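Long-range contacts in DegQ (Legionella fallonii, PDB 3PV2), which probably degrades and chaperones misfolded proteins as an HtrA-family serine protease that encloses its proteolytic sites within large 12-subunit assemblies: residues V33-G39 against A101-T107; V82-P86 against L137-V141; K147-G151 against V177-K181; V385-Q389 against V418-L424; S412-K416 against I427-K431. All blocks are in the same frame, centred on the assembly; numbering follows the deposited sequence.

How the contacts relate
Contacts 1 to 3 belong to the trypsin-like protease and contacts 4 and 5 to the second PDZ domain. Contacts 1 and 2 both involve the first barrel, contact 2 setting the linker toward the second barrel against it; their centres are 18 Å apart, and they touch where Val33 CG1 lies 3.9 Å from Ile83 CD1. Contact 3, on the second barrel, is 24 Å from contact 2 between centres and about 11 Å between nearest atoms. In the trypsin fold the active site lies in the cleft between these barrels. The PDZ pair is remote, 54 to 65 Å from the protease contacts between centres. Contacts 4 and 5, centres 11 Å apart, share helix 421-428 and meet at Leu424 CD1 and Ala413 CB, 3.6 Å.

Contact 1: V33-G39 against A101-T107; sequences VNVAVQG and ASLITVT
This antiparallel pairing closes the first six-stranded barrel of the trypsin-like fold, joining strand 32-40 to strand 101-107, the two ends of the sheet order. The segment axes approach to 4.7 Å at 160°, and both chains are extended apart from Ser102 (phi/psi -92/-33), where the second turns a corner. Gln38, Thr107 and Asn34 lose the most surface and mark the two ends of the register. At one end Asn34 and Thr107 form a hydrogen-bonded pair, CA atoms 5.0 Å apart, with Asn34 N to Thr107 O at 3.0 Å and Thr107 N to Asn34 O at 2.9 Å; their CB atoms stand 4.2 Å apart. Ala36 and Thr105 repeat the pattern midway, Thr105 N reaching Ala36 O at 2.8 Å. At the other end Gln38 N donates to Leu103 O at 3.1 Å, while Gln38 O accepts from both Leu103 N (3.2 Å) and Ser102 N (2.9 Å), a classic beta bulge. Asn34, Ala36, Gln38, Leu103, Thr105 and Thr107 share one face, where Gln38 and Leu103 meet Glu395 of a second subunit. The other face carries Val35, Val37, Ile104 and Val106; the first three pack on helix 95-98. Ile104, chi1 m, sets CG2 3.8 Å from Val35 CG1. Gln38, chi1 m and chi2 p, has OE1 3.9 Å from Leu103 CD2.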
# COMPACT_ATOMS: atom_id res chain seq x y z
N VAL B 33 41.36 6.49 29.17
CA VAL B 33 41.82 6.83 27.85
C VAL B 33 40.67 6.68 26.89
O VAL B 33 39.67 6.00 27.17
CB VAL B 33 42.85 5.89 27.35
CG1 VAL B 33 44.05 5.75 28.33
CG2 VAL B 33 42.21 4.55 27.04
N ASN B 34 40.85 7.31 25.73
CA ASN B 34 39.92 7.11 24.62
C ASN B 34 40.54 6.04 23.73
O ASN B 34 41.72 5.99 23.57
CB ASN B 34 39.76 8.45 23.88
CG ASN B 34 38.87 8.33 22.66
OD1 ASN B 34 37.64 8.51 22.73
ND2 ASN B 34 39.48 8.03 21.54
N VAL B 35 39.70 5.15 23.23
CA VAL B 35 40.08 4.08 22.35
C VAL B 35 39.27 4.25 21.08
O VAL B 35 38.03 4.19 21.14
CB VAL B 35 39.66 2.70 22.91
CG1 VAL B 35 39.95 1.63 21.91
CG2 VAL B 35 40.39 2.39 24.19
N ALA B 36 39.97 4.46 19.97
CA ALA B 36 39.37 4.68 18.65
C ALA B 36 39.80 3.53 17.76
O ALA B 36 40.99 3.23 17.69
CB ALA B 36 39.89 6.05 18.06
N VAL B 37 38.83 2.91 17.08
CA VAL B 37 39.06 1.76 16.19
C VAL B 37 38.52 2.06 14.81
O VAL B 37 37.47 2.72 14.68
CB VAL B 37 38.31 0.49 16.70
CG1 VAL B 37 38.53 -0.72 15.78
CG2 VAL B 37 38.76 0.17 18.12
N GLN B 38 39.25 1.58 13.81
CA GLN B 38 38.90 1.65 12.39
C GLN B 38 38.89 0.21 11.92
O GLN B 38 39.79 -0.55 12.28
CB GLN B 38 40.01 2.36 11.58
CG GLN B 38 40.02 3.89 11.63
CD GLN B 38 40.14 4.47 13.07
OE1 GLN B 38 41.05 4.11 13.84
NE2 GLN B 38 39.22 5.37 13.42
N GLY B 39 37.96 -0.18 11.09
CA GLY B 39 38.03 -1.54 10.60
C GLY B 39 37.11 -1.85 9.47
O GLY B 39 36.43 -0.97 8.96
N ALA B 101 38.96 -4.94 14.56
CA ALA B 101 39.76 -3.77 14.37
C ALA B 101 40.80 -4.08 13.31
O ALA B 101 41.34 -5.15 13.31
CB ALA B 101 40.44 -3.38 15.65
N SER B 102 41.04 -3.15 12.40
CA SER B 102 42.29 -3.12 11.63
C SER B 102 43.32 -2.24 12.34
O SER B 102 44.52 -2.51 12.33
CB SER B 102 42.04 -2.58 10.23
OG SER B 102 41.05 -3.39 9.60
N LEU B 103 42.81 -1.23 13.00
CA LEU B 103 43.59 -0.23 13.67
C LEU B 103 42.95 0.21 15.01
O LEU B 103 41.75 0.37 15.10
CB LEU B 103 43.61 0.94 12.70
CG LEU B 103 44.86 1.72 12.48
CD1 LEU B 103 44.98 2.00 10.97
CD2 LEU B 103 44.74 2.99 13.32
N ILE B 104 43.79 0.42 16.02
CA ILE B 104 43.39 0.90 17.31
C ILE B 104 44.34 1.94 17.84
O ILE B 104 45.52 1.66 18.09
CB ILE B 104 43.37 -0.21 18.36
CG1 ILE B 104 42.75 -1.51 17.81
CG2 ILE B 104 42.60 0.26 19.58
CD1 ILE B 104 42.93 -2.70 18.69
N THR B 105 43.79 3.11 18.10
CA THR B 105 44.55 4.26 18.52
C THR B 105 44.04 4.72 19.89
O THR B 105 42.83 4.96 20.10
CB THR B 105 44.50 5.36 17.44
OG1 THR B 105 44.83 4.79 16.18
CG2 THR B 105 45.46 6.45 17.73
N VAL B 106 44.98 4.85 20.82
CA VAL B 106 44.65 5.27 22.16
C VAL B 106 45.03 6.72 22.35
O VAL B 106 46.14 7.09 22.00
CB VAL B 106 45.36 4.33 23.16
CG1 VAL B 106 45.39 4.93 24.53
CG2 VAL B 106 44.64 2.96 23.16
N THR B 107 44.13 7.53 22.91
CA THR B 107 44.44 8.91 23.29
C THR B 107 44.41 9.14 24.79
O THR B 107 43.41 8.87 25.45
CB THR B 107 43.45 9.91 22.66
OG1 THR B 107 43.36 9.67 21.25
CG2 THR B 107 43.88 11.41 22.94

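Contact 2: V82-P86 against L137-V141; sequences VIIDP and LKSLV
Segment 82-86 begins as strand and turns a corner at Ile84 (phi/psi -106/-15); segment 137-141 is an irregular chain passing it without any backbone-to-backbone hydrogen bond. They run in opposite senses: the CA of Ile83 faces that of Ser139 at 5.4 Å, and the CA of Pro86 faces that of Leu137 at 4.9 Å. At the corner Ile84 and Asp85 both face Val90 in a classic beta bulge; Asp85 points away and its OD1 bonds to Asn88 N. Ser139, chi1 t, aims OG at the carbonyl just before that corner and donates to Ile83 O at 2.6 Å. Pro86 and Leu137, among the most covered residues, meet with their CB atoms 4.0 Å apart; Leu137 CB also lies 3.3 Å from Pro86 O. Pro86 CG is 3.9 Å from Ser139 CB. Ile83, chi1 m and chi2 t, puts CD1 4.2 Å from Leu137 CG, and its CB is 3.6 Å from Lys138 O. At the far end Leu140 CD1 approaches Val82 CG1 at 4.1 Å, and both residues also touch Leu216 of the second barrel. The arrangement is that of the interdomain linker of a trypsin-like protease, passing along the first barrel on its way to the second. Between these two segments the polar link is a single hydroxyl-to-carbonyl bond and the rest is apolar or van der Waals contact, which implies close fit rather than sheet pairing.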
# COMPACT_ATOMS: atom_id res chain seq x y z
N VAL B 82 40.95 1.82 30.30
CA VAL B 82 41.52 2.17 31.61
C VAL B 82 42.90 1.59 31.71
O VAL B 82 43.08 0.40 31.44
CB VAL B 82 40.75 1.53 32.71
CG1 VAL B 82 41.28 2.11 34.05
CG2 VAL B 82 39.26 1.80 32.56
N ILE B 83 43.87 2.40 32.13
CA ILE B 83 45.23 1.92 32.25
C ILE B 83 45.32 1.21 33.56
O ILE B 83 45.14 1.84 34.60
CB ILE B 83 46.29 3.07 32.24
CG1 ILE B 83 46.37 3.70 30.84
CG2 ILE B 83 47.69 2.53 32.57
CD1 ILE B 83 46.92 5.14 30.84
N ILE B 84 45.55 -0.09 33.53
CA ILE B 84 45.63 -0.87 34.76
C ILE B 84 47.09 -1.25 35.10
O ILE B 84 47.35 -1.67 36.24
CB ILE B 84 44.76 -2.13 34.75
CG1 ILE B 84 45.22 -3.11 33.67
CG2 ILE B 84 43.26 -1.77 34.64
CD1 ILE B 84 44.65 -4.46 33.89
N ASP B 85 48.01 -1.13 34.14
CA ASP B 85 49.45 -1.22 34.46
C ASP B 85 50.24 -0.13 33.74
O ASP B 85 50.50 -0.25 32.54
CB ASP B 85 50.01 -2.59 34.12
CG ASP B 85 51.47 -2.75 34.51
OD1 ASP B 85 52.16 -1.75 34.78
OD2 ASP B 85 51.92 -3.91 34.52
N PRO B 86 50.61 0.94 34.46
CA PRO B 86 51.22 2.10 33.87
C PRO B 86 52.70 1.86 33.50
O PRO B 86 53.20 2.56 32.63
CB PRO B 86 51.12 3.14 34.97
CG PRO B 86 51.16 2.37 36.24
CD PRO B 86 50.71 0.97 35.92
N LEU B 137 53.03 7.31 32.38
CA LEU B 137 51.70 6.74 32.39
C LEU B 137 51.23 6.65 33.83
O LEU B 137 52.01 6.32 34.71
CB LEU B 137 51.72 5.37 31.70
CG LEU B 137 51.04 5.22 30.32
CD1 LEU B 137 51.24 6.32 29.32
CD2 LEU B 137 51.44 3.90 29.73
N LYS B 138 49.97 6.98 34.05
CA LYS B 138 49.35 6.86 35.36
C LYS B 138 48.21 5.85 35.39
O LYS B 138 47.49 5.70 34.41
CB LYS B 138 48.82 8.23 35.83
CG LYS B 138 49.82 9.01 36.70
CD LYS B 138 50.02 10.46 36.24
CE LYS B 138 51.38 11.03 36.70
NZ LYS B 138 52.45 10.86 35.66
N SER B 139 48.07 5.19 36.53
CA SER B 139 46.95 4.31 36.81
C SER B 139 46.21 4.83 38.03
O SER B 139 46.30 6.02 38.32
CB SER B 139 47.41 2.85 37.03
OG SER B 139 46.37 1.89 36.85
N LEU B 140 45.41 3.96 38.65
CA LEU B 140 44.64 4.25 39.86
C LEU B 140 44.69 3.03 40.76
O LEU B 140 44.98 1.94 40.29
CB LEU B 140 43.14 4.56 39.54
CG LEU B 140 42.36 3.99 38.32
CD1 LEU B 140 42.88 2.75 37.74
CD2 LEU B 140 40.93 3.82 38.65
N VAL B 141 44.29 3.20 42.03
CA VAL B 141 44.15 2.08 42.95
C VAL B 141 43.09 1.07 42.48
O VAL B 141 41.95 1.44 42.13
CB VAL B 141 43.77 2.56 44.34
CG1 VAL B 141 43.50 1.36 45.24
CG2 VAL B 141 44.86 3.45 44.92

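Contact 3: K147-G151 against V177-K181; sequences KLEVG and VSALK
A single backbone hydrogen bond, given by a glycine in a conformation unfavourable to other residues, ties these segments together. Gly151 has phi/psi of 102/-9, where a CB would collide with the carbonyl oxygen of Val150, and its N donates to Val177 O at 2.9 Å with an angle of 159°. The setting is the second barrel of the trypsin-like fold: 147-151 is the loop leading into strand 153-158, and it docks on the end of the adjacent strand 171-179. The CA atoms of Val150 and Val177 are 4.9 Å apart, and a CA-H...O contact of 3.5 Å joins Val150 CA to the same Val177 O. Val177, chi1 t, is the most covered residue; its CB lies 3.5 Å from Glu149 O and its CG2 4.4 Å from Leu148 CD2. Val150, also t, straddles the bulge that Ser178 and Ala179 form opposite Gln195, with CG1 3.8 Å from Ser178 O and CG2 3.9 Å from Ala179 CA. Ser178 OG hydrogen-bonds to Ala172 O of a third subunit, which adjoins this edge. Beyond the bulge Leu180, chi1 m and chi2 t, points toward the loop, bringing CD1 to 3.3 Å from Leu148 O.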
# COMPACT_ATOMS: atom_id res chain seq x y z
N LYS B 147 33.66 -6.58 47.85
CA LYS B 147 33.24 -5.77 49.04
C LYS B 147 32.07 -4.79 48.73
O LYS B 147 31.43 -4.19 49.63
CB LYS B 147 34.47 -5.01 49.57
CG LYS B 147 35.17 -5.55 50.86
CD LYS B 147 35.70 -6.96 50.71
CE LYS B 147 36.87 -7.26 51.70
NZ LYS B 147 36.42 -7.12 53.12
N LEU B 148 31.74 -4.67 47.44
CA LEU B 148 30.65 -3.82 46.99
C LEU B 148 29.29 -4.23 47.47
O LEU B 148 28.90 -5.37 47.24
CB LEU B 148 30.54 -3.84 45.49
CG LEU B 148 31.56 -3.09 44.65
CD1 LEU B 148 31.04 -3.28 43.23
CD2 LEU B 148 31.60 -1.61 45.05
N GLU B 149 28.54 -3.27 48.00
CA GLU B 149 27.16 -3.46 48.39
C GLU B 149 26.22 -2.52 47.62
O GLU B 149 26.60 -1.42 47.24
CB GLU B 149 26.99 -3.20 49.91
CG GLU B 149 27.82 -4.13 50.88
CD GLU B 149 27.67 -3.75 52.36
OE1 GLU B 149 28.41 -2.86 52.84
OE2 GLU B 149 26.79 -4.34 53.04
N VAL B 150 24.98 -2.98 47.43
CA VAL B 150 23.89 -2.17 46.94
C VAL B 150 23.75 -0.93 47.81
O VAL B 150 23.65 -1.03 49.02
CB VAL B 150 22.59 -3.01 46.95
CG1 VAL B 150 21.30 -2.18 46.70
CG2 VAL B 150 22.72 -4.12 45.95
N GLY B 151 23.76 0.24 47.18
CA GLY B 151 23.64 1.48 47.88
C GLY B 151 24.96 2.23 48.05
O GLY B 151 24.95 3.41 48.43
N VAL B 177 25.40 1.60 43.32
CA VAL B 177 25.32 0.21 42.94
C VAL B 177 23.87 -0.15 43.18
O VAL B 177 23.33 0.02 44.29
CB VAL B 177 26.23 -0.61 43.85
CG1 VAL B 177 26.08 -2.10 43.57
CG2 VAL B 177 27.62 -0.25 43.64
N SER B 178 23.15 -0.53 42.13
CA SER B 178 21.71 -0.79 42.26
C SER B 178 21.39 -2.27 42.48
O SER B 178 20.34 -2.58 43.01
CB SER B 178 21.03 -0.45 40.95
OG SER B 178 21.09 0.92 40.77
N ALA B 179 22.25 -3.14 41.96
CA ALA B 179 22.07 -4.63 42.11
C ALA B 179 23.37 -5.36 41.79
O ALA B 179 24.23 -4.81 41.07
CB ALA B 179 20.96 -5.13 41.19
N LEU B 180 23.55 -6.56 42.33
CA LEU B 180 24.71 -7.39 41.98
C LEU B 180 24.22 -8.65 41.26
O LEU B 180 23.04 -8.99 41.34
CB LEU B 180 25.55 -7.71 43.20
CG LEU B 180 26.10 -6.45 43.89
CD1 LEU B 180 26.60 -6.69 45.32
CD2 LEU B 180 27.20 -5.83 43.07
N LYS B 181 25.13 -9.32 40.56
CA LYS B 181 24.75 -10.32 39.51
C LYS B 181 24.04 -9.62 38.33
O LYS B 181 22.95 -9.05 38.47
CB LYS B 181 23.87 -11.45 40.10
CG LYS B 181 22.98 -12.18 39.08
CD LYS B 181 23.53 -13.57 38.62
CE LYS B 181 24.28 -13.54 37.24
NZ LYS B 181 25.78 -13.90 37.23

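Contact 4: V385-Q389 against V418-L424; sequences VIGVQ and VTDVKSL
This is mainly an apolar contact in which a bent strand leans on the start of a helix, and it lies within the second PDZ domain. No hydrogen bond crosses it. Strand 384-393 turns a corner at Gly387, whose CA makes a CA-H...O contact of 3.3 Å with Val418 O; the CA atoms of Gly387 and Thr419 are 4.9 Å apart. Val388, chi1 t, has the most surface covered by the contact, its CG2 lying 3.4 Å from Val418 CG1 and 3.5 Å from Asp420 O, and its CG1 4.1 Å from Leu424 CD2 and 4.2 Å from Val421 CG2. Helix 421-428 probably corresponds to the helix that flanks the peptide groove in PDZ domains, and Val388 also packs on Leu372 of strand 370-378. Asp420, chi1 p, is the N-cap of helix 421-428, OD1 accepting from Ser423 N at 2.8 Å. Ser423 OG, in turn, donates to Asp420 O at 2.6 Å and accepts from Thr419 N at 2.9 Å.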
# COMPACT_ATOMS: atom_id res chain seq x y z
N VAL B 385 4.72 -53.55 18.57
CA VAL B 385 6.11 -53.07 18.45
C VAL B 385 6.74 -53.03 19.84
O VAL B 385 6.26 -52.31 20.71
CB VAL B 385 6.14 -51.70 17.77
CG1 VAL B 385 7.55 -51.15 17.75
CG2 VAL B 385 5.67 -51.84 16.32
N ILE B 386 7.87 -53.77 19.99
CA ILE B 386 8.67 -53.82 21.19
C ILE B 386 10.08 -53.41 20.86
O ILE B 386 10.68 -53.89 19.87
CB ILE B 386 8.72 -55.21 21.77
CG1 ILE B 386 7.34 -55.62 22.26
CG2 ILE B 386 9.56 -55.22 23.00
CD1 ILE B 386 7.14 -57.20 22.43
N GLY B 387 10.64 -52.49 21.62
CA GLY B 387 11.92 -51.96 21.18
C GLY B 387 12.33 -50.83 22.08
O GLY B 387 11.83 -50.70 23.18
N VAL B 388 13.26 -50.05 21.58
CA VAL B 388 13.78 -48.91 22.33
C VAL B 388 13.53 -47.69 21.49
O VAL B 388 13.99 -47.63 20.34
CB VAL B 388 15.29 -49.05 22.60
CG1 VAL B 388 15.89 -47.70 23.10
CG2 VAL B 388 15.50 -50.11 23.67
N GLN B 389 12.81 -46.74 22.04
CA GLN B 389 12.50 -45.52 21.35
C GLN B 389 13.58 -44.54 21.52
O GLN B 389 14.08 -44.35 22.65
CB GLN B 389 11.22 -44.94 21.91
CG GLN B 389 10.81 -43.63 21.38
CD GLN B 389 9.44 -43.24 21.88
OE1 GLN B 389 9.23 -43.07 23.09
NE2 GLN B 389 8.52 -43.10 20.98
N VAL B 418 15.39 -56.37 20.56
CA VAL B 418 15.65 -55.43 21.63
C VAL B 418 14.46 -55.21 22.40
O VAL B 418 13.43 -54.86 21.81
CB VAL B 418 15.99 -54.11 20.94
CG1 VAL B 418 15.83 -53.00 21.83
CG2 VAL B 418 17.43 -54.24 20.37
N THR B 419 14.53 -55.40 23.72
CA THR B 419 13.40 -55.19 24.56
C THR B 419 13.53 -53.95 25.44
O THR B 419 12.69 -53.09 25.43
CB THR B 419 13.21 -56.40 25.48
OG1 THR B 419 14.47 -56.75 26.07
CG2 THR B 419 12.73 -57.62 24.62
N ASP B 420 14.56 -53.85 26.22
CA ASP B 420 14.72 -52.68 27.05
C ASP B 420 16.05 -52.01 26.75
O ASP B 420 16.80 -52.49 25.88
CB ASP B 420 14.53 -53.09 28.51
CG ASP B 420 15.57 -54.05 29.00
OD1 ASP B 420 16.57 -54.30 28.30
OD2 ASP B 420 15.40 -54.55 30.11
N VAL B 421 16.32 -50.88 27.38
CA VAL B 421 17.46 -50.09 27.06
C VAL B 421 18.67 -50.98 27.37
O VAL B 421 19.58 -51.10 26.56
CB VAL B 421 17.43 -48.71 27.81
CG1 VAL B 421 18.78 -47.93 27.71
CG2 VAL B 421 16.22 -47.84 27.28
N LYS B 422 18.70 -51.62 28.53
CA LYS B 422 19.82 -52.49 28.84
C LYS B 422 20.11 -53.56 27.77
O LYS B 422 21.29 -53.82 27.55
CB LYS B 422 19.67 -53.09 30.26
CG LYS B 422 20.60 -54.31 30.61
CD LYS B 422 22.03 -53.96 31.11
CE LYS B 422 22.72 -55.20 31.78
NZ LYS B 422 24.19 -54.97 32.08
N SER B 423 19.07 -54.16 27.12
CA SER B 423 19.33 -55.20 26.15
C SER B 423 20.07 -54.58 24.97
O SER B 423 20.96 -55.21 24.40
CB SER B 423 18.06 -55.91 25.58
OG SER B 423 17.06 -54.98 25.03
N LEU B 424 19.67 -53.38 24.56
CA LEU B 424 20.35 -52.69 23.49
C LEU B 424 21.82 -52.32 23.83
O LEU B 424 22.72 -52.41 22.98
CB LEU B 424 19.60 -51.42 23.18
CG LEU B 424 20.25 -50.62 22.06
CD1 LEU B 424 20.38 -51.37 20.68
CD2 LEU B 424 19.53 -49.20 21.94

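Contact 5: S412-K416 against I427-K431; sequences SANKK and IAQEK
Ile427, chi1 m and chi2 t, lies across a tight hairpin, its CG2 3.6 Å from Ala413 CB, 3.4 Å from Ala413 O and 3.7 Å from Asn414 ND2, while its CD1 reaches Lys416 CB at 3.9 Å. The hairpin is a type I' turn from Ala413 to Lys416, with Asn414 at phi/psi 41/46 and Lys415 at 67/20, closed by Ala413 N to Lys416 O at 2.8 Å and Lys416 N to Ala413 O at 2.9 Å. Beside the Ile427 contact, Asn414, chi1 m, spreads its amide between two charges: ND2 donates to Glu430 OE1 at 3.0 Å, and OD1 accepts from Lys431 NZ at 2.9 Å. A water accepting from Asn414 ND2 (2.9 Å) and Lys431 N (3.0 Å) completes the link. Lys416 NZ makes a salt bridge with Glu430 OE1 at 2.8 Å and also donates to Asn414 O at 3.0 Å, so it joins the turn to Glu430, just past the helix. In the PDZ fold the contact thus fastens the turn between strands 409-413 and 416-417 to the C-terminal end of helix 421-428, beside strand 435-441, whose Leu435 packs on Ala413 and Asn414 and whose Leu436 N bonds to Asn414 OD1.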
# COMPACT_ATOMS: atom_id res chain seq x y z
N SER B 412 15.66 -54.09 16.53
CA SER B 412 16.63 -55.13 16.55
C SER B 412 17.97 -54.51 16.40
O SER B 412 18.14 -53.37 15.94
CB SER B 412 16.32 -56.15 15.43
OG SER B 412 16.86 -55.74 14.14
N ALA B 413 18.96 -55.18 16.95
CA ALA B 413 20.31 -54.69 16.89
C ALA B 413 21.20 -55.93 16.66
O ALA B 413 21.05 -56.94 17.35
CB ALA B 413 20.74 -53.96 18.18
N ASN B 414 22.11 -55.82 15.70
CA ASN B 414 22.91 -56.98 15.21
C ASN B 414 22.06 -58.21 15.10
O ASN B 414 22.45 -59.28 15.55
CB ASN B 414 24.08 -57.24 16.13
CG ASN B 414 25.10 -56.04 16.16
OD1 ASN B 414 25.13 -55.22 15.24
ND2 ASN B 414 25.91 -55.95 17.24
N LYS B 415 20.88 -58.04 14.50
CA LYS B 415 19.95 -59.10 14.19
C LYS B 415 19.34 -59.73 15.40
O LYS B 415 18.86 -60.82 15.30
CB LYS B 415 20.60 -60.25 13.39
CG LYS B 415 21.53 -59.86 12.34
CD LYS B 415 20.85 -58.91 11.42
CE LYS B 415 20.14 -59.56 10.26
NZ LYS B 415 19.10 -58.60 9.78
N LYS B 416 19.35 -59.08 16.54
CA LYS B 416 18.69 -59.65 17.69
C LYS B 416 17.61 -58.68 18.13
O LYS B 416 17.83 -57.46 18.05
CB LYS B 416 19.73 -59.82 18.81
CG LYS B 416 20.79 -60.91 18.55
CD LYS B 416 22.02 -60.78 19.58
CE LYS B 416 23.34 -61.26 18.90
NZ LYS B 416 23.97 -60.33 17.87
N ILE B 427 23.93 -55.46 23.57
CA ILE B 427 24.21 -55.78 22.16
C ILE B 427 25.19 -54.84 21.57
O ILE B 427 26.14 -55.30 20.95
CB ILE B 427 22.93 -55.84 21.33
CG1 ILE B 427 22.12 -57.04 21.79
CG2 ILE B 427 23.23 -56.01 19.84
CD1 ILE B 427 20.55 -57.03 21.35
N ALA B 428 25.10 -53.56 21.90
CA ALA B 428 26.01 -52.57 21.40
C ALA B 428 27.42 -52.85 21.86
O ALA B 428 28.35 -52.43 21.19
CB ALA B 428 25.58 -51.16 21.86
N GLN B 429 27.65 -53.61 22.92
CA GLN B 429 29.04 -53.96 23.27
C GLN B 429 29.56 -55.20 22.54
O GLN B 429 30.68 -55.57 22.79
CB GLN B 429 29.25 -54.20 24.75
CG GLN B 429 28.37 -53.38 25.62
CD GLN B 429 29.02 -52.88 26.85
OE1 GLN B 429 28.65 -53.28 27.97
NE2 GLN B 429 30.00 -51.97 26.67
N GLU B 430 28.79 -55.79 21.65
CA GLU B 430 29.27 -56.92 20.85
C GLU B 430 30.45 -56.60 19.92
O GLU B 430 31.50 -57.33 19.99
CB GLU B 430 28.14 -57.53 20.03
CG GLU B 430 27.10 -58.32 20.89
CD GLU B 430 25.90 -58.76 20.04
OE1 GLU B 430 25.93 -58.51 18.79
OE2 GLU B 430 24.94 -59.34 20.63
N LYS B 431 30.35 -55.63 19.00
CA LYS B 431 31.47 -55.48 17.99
C LYS B 431 32.07 -54.13 18.24
O LYS B 431 31.37 -53.19 18.69
CB LYS B 431 31.09 -55.55 16.48
CG LYS B 431 30.11 -56.64 16.04
CD LYS B 431 29.66 -56.45 14.57
CE LYS B 431 28.14 -56.86 14.34
NZ LYS B 431 27.29 -55.93 13.43
O HOH W 1 28.11 -54.10 17.75